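Side-chain contacts in DNA polymerase III subunit beta (Helicobacter pylori 26695, PDB 4S3I), which tethers DNA polymerases and other proteins to DNA as a ring-shaped sliding clamp, giving them processivity: residues A[19-24]-A[206-211]; A[223-228]-A[234-239]; A[264-269]-A[282-287]; A[274-279]-A[300-305]. All blocks are in the same frame, centred on the assembly; numbering follows the deposited sequence.

In the fold
Contacts 1 and 2 belong together: they touch directly, F22 and I209 packing on F235 and I209 also on I228, so the junction of N-terminal and central domains continues into the hairpin 223-228/234-239. Contacts 3 and 4, both in the C-terminal domain, meet where S269 packs on T304 and share one sheet, their centres about 38 to 44 Å from those of contacts 1 and 2. Contact 3 is wholly buried and apolar. Contact 4, also buried, lies at the subunit interface and mixes a leucine with a salt-bridged carboxylate and a water. Contact 2, partly buried, runs on backbone hydrogen bonds with mostly apolar side chains on either face; contact 1, also partly buried, sets a salt-bridged pair against an alanine and a ring.

Contact 1 of 4, residues A[19-24]-A[206-211]; sequences LQAFLD and LLEILK
A21 and E208 make the nearest backbone approach, CA to CA 7.6 Å, where the 19-24 segment faces one side of helix 203-212. The methyl of A21 meets the carboxylate of E208, with CB 3.3 Å from OE1 and 3.5 Å from OE2, so it touches both oxygens. Bent at chi2 (-49°), the glutamate chain brings these oxygens back within range of K211, one helical turn on. There K211 NZ donates to E208 OE1 at 2.9 Å on its syn side, 21° out of the carboxylate plane, and weakly to OE2. The salt bridge would offset the glutamate's charge beside the methyl, and the ammonium itself lies 3.8 Å (NZ) from A21 CB. This is a seam between two units of the sliding clamp: segment 19-24 belongs to the N-terminal domain and the helix to the central one. R204, on the same helix, adds a hydrogen bond to A21 O. Beside the methyl, F22 sends CZ to within 4.1 Å of E208 CB, ring and carboxylate planes 61° apart as the two side chains pass in opposite directions. F22 also rests on A48, I53 and L55, from strands 43-49 and 53-60.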
# COMPACT_ATOMS: atom_id res chain seq x y z
N LEU A 19 -16.33 3.08 -12.20
CA LEU A 19 -16.38 4.32 -12.96
C LEU A 19 -15.31 5.33 -12.56
O LEU A 19 -15.04 6.28 -13.30
CB LEU A 19 -17.77 4.95 -12.85
CG LEU A 19 -18.83 4.23 -13.69
CD1 LEU A 19 -20.22 4.64 -13.25
CD2 LEU A 19 -18.64 4.56 -15.18
N GLN A 20 -14.70 5.13 -11.40
CA GLN A 20 -13.75 6.12 -10.87
C GLN A 20 -12.59 6.37 -11.84
O GLN A 20 -12.15 7.50 -12.01
CB GLN A 20 -13.23 5.69 -9.50
CG GLN A 20 -14.33 5.61 -8.44
CD GLN A 20 -15.00 6.95 -8.21
OE1 GLN A 20 -14.35 7.91 -7.82
NE2 GLN A 20 -16.31 7.02 -8.48
N ALA A 21 -12.14 5.31 -12.51
CA ALA A 21 -10.95 5.41 -13.35
C ALA A 21 -11.18 6.25 -14.59
O ALA A 21 -10.23 6.60 -15.30
CB ALA A 21 -10.46 4.02 -13.74
N PHE A 22 -12.44 6.58 -14.87
CA PHE A 22 -12.78 7.30 -16.08
C PHE A 22 -13.14 8.75 -15.81
O PHE A 22 -13.66 9.44 -16.68
CB PHE A 22 -13.94 6.62 -16.81
CG PHE A 22 -13.65 5.20 -17.19
CD1 PHE A 22 -13.24 4.88 -18.48
CD2 PHE A 22 -13.76 4.17 -16.25
CE1 PHE A 22 -12.95 3.56 -18.83
CE2 PHE A 22 -13.47 2.85 -16.60
CZ PHE A 22 -13.07 2.55 -17.89
N LEU A 23 -12.85 9.21 -14.59
CA LEU A 23 -13.12 10.59 -14.20
C LEU A 23 -11.81 11.33 -14.00
O LEU A 23 -10.84 10.76 -13.48
CB LEU A 23 -13.90 10.62 -12.89
CG LEU A 23 -15.21 9.85 -12.88
CD1 LEU A 23 -15.74 9.76 -11.47
CD2 LEU A 23 -16.19 10.56 -13.77
N ASP A 24 -11.78 12.59 -14.39
CA ASP A 24 -10.70 13.46 -13.98
C ASP A 24 -11.15 14.08 -12.67
O ASP A 24 -11.97 15.00 -12.66
CB ASP A 24 -10.44 14.53 -15.05
CG ASP A 24 -9.90 13.93 -16.34
OD1 ASP A 24 -9.19 12.90 -16.24
OD2 ASP A 24 -10.18 14.47 -17.43
N LEU A 206 -5.76 -0.77 -21.96
CA LEU A 206 -5.39 -2.15 -21.60
C LEU A 206 -5.62 -2.38 -20.11
O LEU A 206 -6.30 -3.33 -19.70
CB LEU A 206 -3.92 -2.41 -21.97
CG LEU A 206 -3.43 -3.87 -22.12
CD1 LEU A 206 -1.98 -3.89 -22.57
CD2 LEU A 206 -3.58 -4.69 -20.86
N LEU A 207 -5.06 -1.51 -19.29
CA LEU A 207 -5.18 -1.68 -17.84
C LEU A 207 -6.62 -1.58 -17.36
O LEU A 207 -7.05 -2.35 -16.51
CB LEU A 207 -4.28 -0.67 -17.14
CG LEU A 207 -2.79 -0.89 -17.44
CD1 LEU A 207 -1.94 0.31 -17.00
CD2 LEU A 207 -2.30 -2.18 -16.77
N GLU A 208 -7.39 -0.65 -17.93
CA GLU A 208 -8.81 -0.58 -17.60
C GLU A 208 -9.57 -1.85 -18.00
O GLU A 208 -10.37 -2.38 -17.22
CB GLU A 208 -9.47 0.67 -18.21
CG GLU A 208 -8.87 1.99 -17.73
CD GLU A 208 -8.72 2.07 -16.21
OE1 GLU A 208 -9.51 1.42 -15.48
OE2 GLU A 208 -7.81 2.79 -15.74
N ILE A 209 -9.32 -2.35 -19.21
CA ILE A 209 -9.94 -3.59 -19.66
C ILE A 209 -9.72 -4.72 -18.66
O ILE A 209 -10.62 -5.52 -18.38
CB ILE A 209 -9.41 -4.02 -21.05
CG1 ILE A 209 -10.05 -3.14 -22.12
CG2 ILE A 209 -9.75 -5.49 -21.34
CD1 ILE A 209 -9.20 -3.02 -23.37
N LEU A 210 -8.51 -4.78 -18.10
CA LEU A 210 -8.20 -5.84 -17.14
C LEU A 210 -9.06 -5.75 -15.88
O LEU A 210 -9.35 -6.78 -15.26
CB LEU A 210 -6.71 -5.83 -16.79
CG LEU A 210 -5.76 -6.18 -17.93
CD1 LEU A 210 -4.31 -6.06 -17.48
CD2 LEU A 210 -6.05 -7.60 -18.45
N LYS A 211 -9.49 -4.55 -15.51
CA LYS A 211 -10.31 -4.41 -14.31
C LYS A 211 -11.77 -4.77 -14.59
O LYS A 211 -12.52 -5.11 -13.68
CB LYS A 211 -10.24 -2.99 -13.73
CG LYS A 211 -8.86 -2.45 -13.45
CD LYS A 211 -8.99 -1.00 -12.99
CE LYS A 211 -7.74 -0.19 -13.30
NZ LYS A 211 -7.95 1.27 -12.99

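Contact 2 of 4, residues A[223-228]-A[234-239]; sequences GMLAVI and TFFTKL
V227 and F236 sit opposite each other as a non-hydrogen-bonded antiparallel pair, their side chains on one face of the hairpin and crossing at a slant. V227 CG2 lies 3.9 Å from F236 CB, while CG1, anti to the backbone N (chi1 173°), reaches diagonally across to T234 CG2 on the partner strand, also at 3.9 Å. On the same face the L225 side chain leans over the partner strand, CD2 coming 3.6 Å from K238 CA, and the F236 ring meets F120 edge-to-face. The other face carries A226, I228, F235 and T237. Here L239, just past its strand, spreads its two methyls: CD2 packs on A226 CB at 3.7 Å and CD1 on G223 C at 3.6 Å. F235 and I228 are turned to helix 203-212, where I209 touches both. Between the faces, paired N-H...O bonds join A226 with T237 and I228 with F235; F235 N to I228 O is almost straight (178°). L239 N to M224 O, at 3.0 Å, extends the hairpin's bonding beyond the regular strands. These bonds satisfy the backbone groups of A226, T237, I228 and F235, so mainly apolar side chains can pack on both faces, the I228/F235 face lying against helix 203-212.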
# COMPACT_ATOMS: atom_id res chain seq x y z
N GLY A 223 -11.73 0.64 -36.65
CA GLY A 223 -10.43 1.11 -37.07
C GLY A 223 -10.09 2.45 -36.44
O GLY A 223 -8.99 2.97 -36.63
N MET A 224 -11.04 3.02 -35.70
CA MET A 224 -10.83 4.30 -35.02
C MET A 224 -11.02 4.16 -33.52
O MET A 224 -10.24 4.68 -32.73
CB MET A 224 -11.77 5.37 -35.60
CG MET A 224 -11.49 5.68 -37.06
SD MET A 224 -12.64 6.87 -37.77
CE MET A 224 -12.34 8.28 -36.71
N LEU A 225 -12.08 3.45 -33.13
CA LEU A 225 -12.35 3.15 -31.74
C LEU A 225 -12.43 1.64 -31.59
O LEU A 225 -12.73 0.93 -32.55
CB LEU A 225 -13.68 3.77 -31.29
CG LEU A 225 -13.90 5.27 -31.47
CD1 LEU A 225 -15.31 5.64 -31.05
CD2 LEU A 225 -12.89 6.08 -30.66
N ALA A 226 -12.17 1.15 -30.38
CA ALA A 226 -12.52 -0.22 -30.05
C ALA A 226 -13.58 -0.18 -28.96
O ALA A 226 -13.49 0.62 -28.02
CB ALA A 226 -11.32 -0.99 -29.60
N VAL A 227 -14.58 -1.04 -29.09
CA VAL A 227 -15.67 -1.12 -28.13
C VAL A 227 -15.77 -2.53 -27.57
O VAL A 227 -15.84 -3.50 -28.33
CB VAL A 227 -17.00 -0.70 -28.80
CG1 VAL A 227 -18.18 -0.95 -27.85
CG2 VAL A 227 -16.94 0.76 -29.22
N ILE A 228 -15.78 -2.65 -26.25
CA ILE A 228 -15.89 -3.96 -25.61
C ILE A 228 -17.16 -4.01 -24.78
O ILE A 228 -17.42 -3.10 -23.98
CB ILE A 228 -14.67 -4.25 -24.74
CG1 ILE A 228 -13.41 -4.30 -25.61
CG2 ILE A 228 -14.83 -5.55 -23.98
CD1 ILE A 228 -12.12 -4.50 -24.82
N THR A 234 -20.38 -1.33 -21.28
CA THR A 234 -19.91 -0.98 -22.62
C THR A 234 -18.71 -0.06 -22.42
O THR A 234 -18.85 1.04 -21.91
CB THR A 234 -20.97 -0.27 -23.46
OG1 THR A 234 -22.16 -1.07 -23.54
CG2 THR A 234 -20.44 0.02 -24.88
N PHE A 235 -17.53 -0.54 -22.82
CA PHE A 235 -16.30 0.21 -22.71
C PHE A 235 -15.86 0.59 -24.11
O PHE A 235 -16.04 -0.20 -25.05
CB PHE A 235 -15.23 -0.69 -22.08
CG PHE A 235 -13.83 -0.15 -22.19
CD1 PHE A 235 -13.28 0.58 -21.15
CD2 PHE A 235 -13.04 -0.42 -23.31
CE1 PHE A 235 -11.97 1.06 -21.23
CE2 PHE A 235 -11.74 0.07 -23.41
CZ PHE A 235 -11.20 0.81 -22.36
N PHE A 236 -15.29 1.78 -24.25
CA PHE A 236 -14.62 2.14 -25.50
C PHE A 236 -13.28 2.82 -25.25
O PHE A 236 -13.04 3.42 -24.20
CB PHE A 236 -15.50 3.02 -26.38
CG PHE A 236 -15.43 4.49 -26.04
CD1 PHE A 236 -14.50 5.32 -26.66
CD2 PHE A 236 -16.30 5.04 -25.10
CE1 PHE A 236 -14.42 6.68 -26.34
CE2 PHE A 236 -16.24 6.39 -24.79
CZ PHE A 236 -15.30 7.21 -25.40
N THR A 237 -12.41 2.72 -26.25
CA THR A 237 -11.17 3.49 -26.26
C THR A 237 -10.86 3.93 -27.67
O THR A 237 -11.13 3.22 -28.64
CB THR A 237 -9.97 2.69 -25.70
OG1 THR A 237 -8.78 3.49 -25.79
CG2 THR A 237 -9.76 1.40 -26.48
N LYS A 238 -10.30 5.13 -27.78
CA LYS A 238 -9.76 5.54 -29.06
C LYS A 238 -8.55 4.64 -29.29
O LYS A 238 -7.91 4.20 -28.33
CB LYS A 238 -9.34 7.01 -29.01
CG LYS A 238 -8.99 7.58 -30.37
CD LYS A 238 -8.30 8.94 -30.27
CE LYS A 238 -9.20 10.03 -29.70
NZ LYS A 238 -8.58 11.39 -29.83
N LEU A 239 -8.26 4.35 -30.55
CA LEU A 239 -7.09 3.55 -30.89
C LEU A 239 -5.91 4.48 -31.15
O LEU A 239 -6.08 5.67 -31.46
CB LEU A 239 -7.35 2.72 -32.15
CG LEU A 239 -8.51 1.72 -32.17
CD1 LEU A 239 -8.57 0.95 -33.49
CD2 LEU A 239 -8.42 0.77 -31.00

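Contact 3 of 4, residues A[264-269]-A[282-287]; sequences EEFKES and LTLEKN
Helix 263-273 packs across the four-stranded sheet of the C-terminal clamp domain, and F266 is the side chain that crosses from helix to strand 279-284. Backbones stay well apart, F266 CA to L282 CA being 10.1 Å, so the contact is made by side-chain ends alone. F266 CE2 reaches both methyls of L282, CD1 at 3.8 Å and CD2 at 4.1 Å, and the two side chains cross at about a right angle. The leucine offers that pair of methyls because its CG is anti to the backbone N (chi1 169°), with chi2 at 66°. L284, two residues along the same strand face, adds a looser touch at the ring's edge, its CD2 near the ring plane and 4.3 Å from F266 CZ. F291 and F339 each meet F266 edge-to-face, and L331 of helix 324-332 touches it too, leaving the ring enclosed by apolar groups. On the helix itself, E265 O accepts from both S269 N and S269 OG, reached from opposite faces of its plane. Further along the helix than F266, E268 forms a salt bridge with K85 of the second subunit. A helix laid against an antiparallel sheet, here through an aromatic and two leucines, is how each domain of the DNA-clamp fold is built.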
# COMPACT_ATOMS: atom_id res chain seq x y z
N GLU A 264 10.72 -21.90 -11.66
CA GLU A 264 10.77 -21.36 -10.31
C GLU A 264 12.20 -21.31 -9.77
O GLU A 264 12.56 -20.37 -9.05
CB GLU A 264 9.85 -22.14 -9.36
CG GLU A 264 8.35 -21.94 -9.61
CD GLU A 264 7.92 -20.46 -9.63
OE1 GLU A 264 8.37 -19.67 -8.77
OE2 GLU A 264 7.11 -20.08 -10.50
N GLU A 265 13.02 -22.30 -10.11
CA GLU A 265 14.43 -22.24 -9.72
C GLU A 265 15.14 -21.05 -10.34
O GLU A 265 15.93 -20.37 -9.68
CB GLU A 265 15.17 -23.53 -10.10
CG GLU A 265 14.92 -24.69 -9.16
CD GLU A 265 15.87 -25.85 -9.44
OE1 GLU A 265 16.16 -26.12 -10.63
OE2 GLU A 265 16.33 -26.49 -8.46
N PHE A 266 14.88 -20.81 -11.61
CA PHE A 266 15.45 -19.63 -12.26
C PHE A 266 14.94 -18.31 -11.65
O PHE A 266 15.73 -17.39 -11.45
CB PHE A 266 15.25 -19.67 -13.79
CG PHE A 266 16.40 -20.34 -14.50
CD1 PHE A 266 16.66 -21.69 -14.31
CD2 PHE A 266 17.25 -19.60 -15.30
CE1 PHE A 266 17.76 -22.31 -14.94
CE2 PHE A 266 18.34 -20.20 -15.94
CZ PHE A 266 18.60 -21.56 -15.75
N LYS A 267 13.63 -18.20 -11.38
CA LYS A 267 13.09 -17.01 -10.74
C LYS A 267 13.81 -16.77 -9.42
O LYS A 267 14.24 -15.67 -9.12
CB LYS A 267 11.58 -17.15 -10.46
CG LYS A 267 10.63 -16.96 -11.65
CD LYS A 267 9.18 -17.12 -11.16
CE LYS A 267 8.16 -16.96 -12.28
NZ LYS A 267 6.77 -17.11 -11.75
N GLU A 268 13.93 -17.83 -8.63
CA GLU A 268 14.49 -17.73 -7.28
C GLU A 268 15.97 -17.31 -7.35
O GLU A 268 16.44 -16.46 -6.59
CB GLU A 268 14.31 -19.06 -6.56
CG GLU A 268 14.66 -19.06 -5.10
CD GLU A 268 14.55 -20.46 -4.49
OE1 GLU A 268 14.84 -20.60 -3.28
OE2 GLU A 268 14.18 -21.41 -5.22
N SER A 269 16.69 -17.88 -8.31
CA SER A 269 18.12 -17.61 -8.45
C SER A 269 18.38 -16.19 -8.96
O SER A 269 19.29 -15.51 -8.49
CB SER A 269 18.75 -18.65 -9.39
OG SER A 269 18.69 -19.94 -8.80
N LEU A 282 24.62 -15.42 -16.69
CA LEU A 282 24.11 -16.79 -16.62
C LEU A 282 25.10 -17.74 -17.30
O LEU A 282 25.49 -17.52 -18.45
CB LEU A 282 22.76 -16.89 -17.33
CG LEU A 282 22.21 -18.30 -17.58
CD1 LEU A 282 21.88 -18.98 -16.25
CD2 LEU A 282 20.97 -18.29 -18.50
N THR A 283 25.51 -18.79 -16.60
CA THR A 283 26.41 -19.76 -17.20
C THR A 283 25.74 -21.11 -17.23
O THR A 283 25.43 -21.68 -16.19
CB THR A 283 27.72 -19.90 -16.42
OG1 THR A 283 28.41 -18.65 -16.38
CG2 THR A 283 28.60 -20.96 -17.09
N LEU A 284 25.52 -21.63 -18.44
CA LEU A 284 24.91 -22.94 -18.59
C LEU A 284 25.97 -24.02 -18.86
O LEU A 284 26.81 -23.86 -19.75
CB LEU A 284 23.87 -22.92 -19.70
CG LEU A 284 22.64 -22.09 -19.36
CD1 LEU A 284 21.72 -22.02 -20.55
CD2 LEU A 284 21.92 -22.71 -18.17
N GLU A 285 25.93 -25.08 -18.06
CA GLU A 285 26.78 -26.25 -18.25
C GLU A 285 25.87 -27.45 -18.39
O GLU A 285 24.65 -27.30 -18.29
CB GLU A 285 27.72 -26.46 -17.06
CG GLU A 285 28.97 -25.61 -17.10
CD GLU A 285 29.75 -25.65 -15.79
OE1 GLU A 285 29.35 -26.40 -14.87
OE2 GLU A 285 30.77 -24.93 -15.68
N LYS A 286 26.45 -28.63 -18.59
CA LYS A 286 25.62 -29.79 -18.87
C LYS A 286 24.65 -30.12 -17.74
O LYS A 286 23.48 -30.42 -17.99
CB LYS A 286 26.47 -31.02 -19.22
CG LYS A 286 25.60 -32.23 -19.57
CD LYS A 286 26.41 -33.43 -20.03
CE LYS A 286 25.59 -34.70 -19.89
NZ LYS A 286 25.09 -34.87 -18.50
N ASN A 287 25.12 -30.03 -16.50
CA ASN A 287 24.25 -30.35 -15.37
C ASN A 287 24.22 -29.25 -14.32
O ASN A 287 23.95 -29.52 -13.15
CB ASN A 287 24.65 -31.67 -14.71
CG ASN A 287 24.43 -32.86 -15.62
OD1 ASN A 287 25.37 -33.32 -16.27
ND2 ASN A 287 23.19 -33.35 -15.68

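Contact 4 of 4, residues A[274-279]-A[300-305]; sequences SSLSST and ETAKTS
L276 carries this contact, reaching from the loop 274-279 to the start of strand 301-307. Its CB leaves the backbone toward the strand, and L276 and A302 come closest in the backbone, CA to CA 6.7 Å. With CG beside the backbone N (chi1 -69°), the branch point stands over the strand's beginning, where its two methyls part company. CD1 goes to the backbone, 3.5 Å from T301 O and 3.7 Å from T301 C, and flanks the A302 methyl with CB at 4.2 Å; E300 CB is 4.1 Å from the same CD1. The other methyl, CD2, meets the acid end of E300, whose OE1 lies 3.9 Å away. The E300 chain, extended beyond CG, crosses the leucine at about a right angle and so carries its carboxylate past CD2.

Polar linkage is left to a water that donates both to L276 O and to E300 OE1, each at 2.6 Å, joining the loop's carbonyl to the carboxylate alongside the leucine. OE1 also forms a salt bridge with K76 of the second subunit, a charge that would be expected to favour the ionised glutamate. T301 OG1 is hydrogen-bonded to K108 NZ of that subunit.

The loop itself follows helix 263-273 and leads into strand 279-284, while strand 301-307 is the outermost strand of its sheet within this chain. T301, A302 and K303 pair antiparallel with a strand of the second subunit, so the sheet continues across the dimer interface that closes the clamp ring, with L276 packed beside the joining strand.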
# COMPACT_ATOMS: atom_id res chain seq x y z
N SER A 274 19.74 -10.45 -7.96
CA SER A 274 19.16 -9.12 -8.18
C SER A 274 19.23 -8.25 -6.95
O SER A 274 18.96 -7.06 -7.01
CB SER A 274 17.70 -9.23 -8.59
OG SER A 274 17.60 -9.65 -9.93
N SER A 275 19.57 -8.86 -5.82
CA SER A 275 19.69 -8.11 -4.59
C SER A 275 20.85 -7.12 -4.72
O SER A 275 20.85 -6.06 -4.07
CB SER A 275 19.93 -9.04 -3.41
OG SER A 275 21.17 -9.70 -3.54
N LEU A 276 21.82 -7.45 -5.57
CA LEU A 276 23.03 -6.64 -5.68
C LEU A 276 23.30 -6.08 -7.09
O LEU A 276 24.27 -5.35 -7.29
CB LEU A 276 24.25 -7.43 -5.20
CG LEU A 276 24.34 -7.74 -3.71
CD1 LEU A 276 25.69 -8.37 -3.37
CD2 LEU A 276 24.13 -6.46 -2.90
N SER A 277 22.45 -6.41 -8.06
CA SER A 277 22.70 -6.00 -9.45
C SER A 277 21.41 -5.95 -10.26
O SER A 277 20.39 -6.49 -9.84
CB SER A 277 23.66 -6.98 -10.11
OG SER A 277 23.04 -8.25 -10.24
N SER A 278 21.46 -5.32 -11.43
CA SER A 278 20.29 -5.31 -12.32
C SER A 278 20.54 -6.23 -13.51
O SER A 278 19.61 -6.60 -14.24
CB SER A 278 19.98 -3.90 -12.81
OG SER A 278 20.96 -3.47 -13.73
N THR A 279 21.81 -6.57 -13.72
CA THR A 279 22.17 -7.52 -14.76
C THR A 279 22.90 -8.72 -14.17
O THR A 279 23.57 -8.63 -13.13
CB THR A 279 23.04 -6.88 -15.87
OG1 THR A 279 24.25 -6.41 -15.29
CG2 THR A 279 22.30 -5.71 -16.54
N GLU A 300 30.98 -5.79 -4.17
CA GLU A 300 29.72 -6.47 -3.89
C GLU A 300 29.53 -7.56 -4.92
O GLU A 300 29.55 -7.28 -6.11
CB GLU A 300 28.56 -5.47 -3.89
CG GLU A 300 28.71 -4.41 -2.81
CD GLU A 300 27.62 -3.35 -2.83
OE1 GLU A 300 26.62 -3.52 -3.56
OE2 GLU A 300 27.78 -2.34 -2.09
N THR A 301 29.37 -8.80 -4.46
CA THR A 301 29.13 -9.92 -5.39
C THR A 301 28.04 -10.87 -4.87
O THR A 301 27.88 -11.04 -3.66
CB THR A 301 30.40 -10.75 -5.71
OG1 THR A 301 30.66 -11.66 -4.64
CG2 THR A 301 31.61 -9.86 -5.92
N ALA A 302 27.32 -11.49 -5.81
CA ALA A 302 26.28 -12.46 -5.51
C ALA A 302 26.46 -13.60 -6.50
O ALA A 302 26.57 -13.36 -7.70
CB ALA A 302 24.89 -11.84 -5.67
N LYS A 303 26.52 -14.83 -6.00
CA LYS A 303 26.58 -16.00 -6.88
C LYS A 303 25.63 -17.06 -6.36
O LYS A 303 25.44 -17.19 -5.14
CB LYS A 303 27.99 -16.61 -6.93
CG LYS A 303 29.16 -15.67 -6.63
CD LYS A 303 30.50 -16.29 -7.06
CE LYS A 303 30.57 -17.77 -6.70
NZ LYS A 303 31.90 -18.38 -7.03
N THR A 304 25.08 -17.84 -7.27
CA THR A 304 24.38 -19.06 -6.87
C THR A 304 24.34 -20.01 -8.05
O THR A 304 24.62 -19.62 -9.18
CB THR A 304 22.94 -18.79 -6.38
OG1 THR A 304 22.44 -19.96 -5.72
CG2 THR A 304 22.04 -18.46 -7.55
N SER A 305 24.01 -21.27 -7.78
CA SER A 305 23.86 -22.23 -8.85
C SER A 305 22.75 -23.21 -8.54
O SER A 305 22.31 -23.37 -7.40
CB SER A 305 25.18 -22.96 -9.13
OG SER A 305 25.56 -23.78 -8.05
O HOH W 1 25.89 -3.68 -6.04